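Local coordinates for protein aldehyde dehydrogenase (Trypanosoma brucei, PDB 5MYP) that probably oxidises aldehydes to carboxylic acids with NAD+ as cofactor, as other members of the aldehyde dehydrogenase family do, at residues L279-R283 with V336-A340. Numbering follows the deposited sequence.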
loop_
_atom_site.group_PDB
_atom_site.type_symbol
_atom_site.label_atom_id
_atom_site.label_comp_id
_atom_site.label_asym_id
_atom_site.label_seq_id
_atom_site.Cartn_x
_atom_site.Cartn_y
_atom_site.Cartn_z
ATOM N N LEU A 279 6.007 -17.816 -35.629
ATOM C CA LEU A 279 6.413 -16.442 -35.279
ATOM C C LEU A 279 7.004 -15.694 -36.477
ATOM O O LEU A 279 6.715 -14.512 -36.675
ATOM C CB LEU A 279 7.407 -16.439 -34.106
ATOM C CG LEU A 279 6.836 -16.774 -32.719
ATOM C CD1 LEU A 279 7.944 -17.077 -31.721
ATOM C CD2 LEU A 279 5.961 -15.641 -32.204
ATOM N N ALA A 280 7.822 -16.389 -37.268
ATOM C CA ALA A 280 8.395 -15.820 -38.495
ATOM C C ALA A 280 7.306 -15.417 -39.487
ATOM O O ALA A 280 7.360 -14.325 -40.047
ATOM C CB ALA A 280 9.365 -16.798 -39.151
ATOM N N GLU A 281 6.320 -16.289 -39.686
ATOM C CA GLU A 281 5.194 -15.989 -40.578
ATOM C C GLU A 281 4.360 -14.813 -40.080
ATOM O O GLU A 281 3.998 -13.941 -40.871
ATOM C CB GLU A 281 4.297 -17.221 -40.792
ATOM C CG GLU A 281 4.945 -18.346 -41.593
ATOM C CD GLU A 281 5.475 -17.891 -42.946
ATOM O OE1 GLU A 281 4.721 -17.223 -43.691
ATOM O OE2 GLU A 281 6.650 -18.188 -43.262
ATOM N N ALA A 282 4.070 -14.789 -38.777
ATOM C CA ALA A 282 3.346 -13.672 -38.161
ATOM C C ALA A 282 4.079 -12.339 -38.349
ATOM O O ALA A 282 3.453 -11.325 -38.671
ATOM C CB ALA A 282 3.111 -13.940 -36.680
ATOM N N ARG A 283 5.401 -12.356 -38.165
ATOM C CA ARG A 283 6.235 -11.160 -38.335
ATOM C C ARG A 283 6.163 -10.593 -39.756
ATOM O O ARG A 283 6.001 -9.381 -39.932
ATOM C CB ARG A 283 7.693 -11.461 -37.977
ATOM C CG ARG A 283 8.569 -10.229 -37.819
ATOM C CD ARG A 283 10.022 -10.614 -37.585
ATOM N NE ARG A 283 10.698 -10.989 -38.835
ATOM C CZ ARG A 283 11.846 -10.483 -39.299
ATOM N NH1 ARG A 283 12.323 -10.918 -40.463
ATOM N NH2 ARG A 283 12.538 -9.565 -38.626
ATOM N N VAL A 336 15.408 -15.909 -36.454
ATOM C CA VAL A 336 14.555 -15.072 -37.303
ATOM C C VAL A 336 14.949 -13.608 -37.117
ATOM O O VAL A 336 15.132 -13.152 -35.990
ATOM C CB VAL A 336 13.056 -15.241 -36.955
ATOM C CG1 VAL A 336 12.176 -14.350 -37.834
ATOM C CG2 VAL A 336 12.632 -16.697 -37.094
ATOM N N GLY A 337 15.102 -12.893 -38.226
ATOM C CA GLY A 337 15.255 -11.441 -38.208
ATOM C C GLY A 337 16.678 -10.936 -38.034
ATOM O O GLY A 337 17.581 -11.358 -38.750
ATOM N N GLY A 338 16.869 -10.020 -37.086
ATOM C CA GLY A 338 18.170 -9.396 -36.839
ATOM C C GLY A 338 18.469 -8.180 -37.702
ATOM O O GLY A 338 19.572 -7.640 -37.638
ATOM N N GLU A 339 17.482 -7.717 -38.468
ATOM C CA GLU A 339 17.667 -6.583 -39.372
ATOM C C GLU A 339 17.580 -5.294 -38.563
ATOM O O GLU A 339 16.722 -5.175 -37.673
ATOM C CB GLU A 339 16.609 -6.559 -40.482
ATOM C CG GLU A 339 16.424 -7.878 -41.233
ATOM C CD GLU A 339 15.332 -8.764 -40.654
ATOM O OE1 GLU A 339 14.994 -8.602 -39.460
ATOM O OE2 GLU A 339 14.803 -9.627 -41.386
ATOM N N ALA A 340 18.464 -4.342 -38.861
ATOM C CA ALA A 340 18.506 -3.080 -38.127
ATOM C C ALA A 340 19.084 -1.925 -38.939
ATOM O O ALA A 340 19.804 -2.138 -39.913
ATOM C CB ALA A 340 19.297 -3.253 -36.841
#
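A bidentate salt bridge dominates this contact: Arg283 NH1 donates to Glu339 OE2 at 2.9 Å and Arg283 NH2 to Glu339 OE1 at 2.8 Å. Both N-H...O angles are 173°, so the two bonds are almost straight, and the carboxylate meets the edge of the guanidinium, near its plane. Chi1 and chi2 of Arg283 are both t, which carries the charge well out from the helix. The NH2 group has a second acceptor, the carbonyl O of Pro349.

Apolar and face-on packing accompanies the ion pair. One face of the guanidinium is covered by Val336, whose CG1 lies 3.8 Å from Arg283 NE, and by Gly337, whose CA is 3.3 Å from Arg283 NH2. A CB on Gly337 would come within 2.7 Å of that nitrogen, and its phi of 87° is also easily adopted by glycine. One helical turn before Arg283, Ala280 CB touches Val336 CG2 at 3.9 Å. The two segments together bury 207 Å².

Away from the predicted catalytic residues, this peripheral packing joins helix 272-287 to the short loop between strands 333-336 and 340-341, which run along the same antiparallel partner, strand 346-353, in a mixed sheet consistent with the aldehyde dehydrogenase catalytic domain. Leu279 packs on Ile351 of that strand and on helix 240-252, while helix 289-296 borders Arg283 and Glu339.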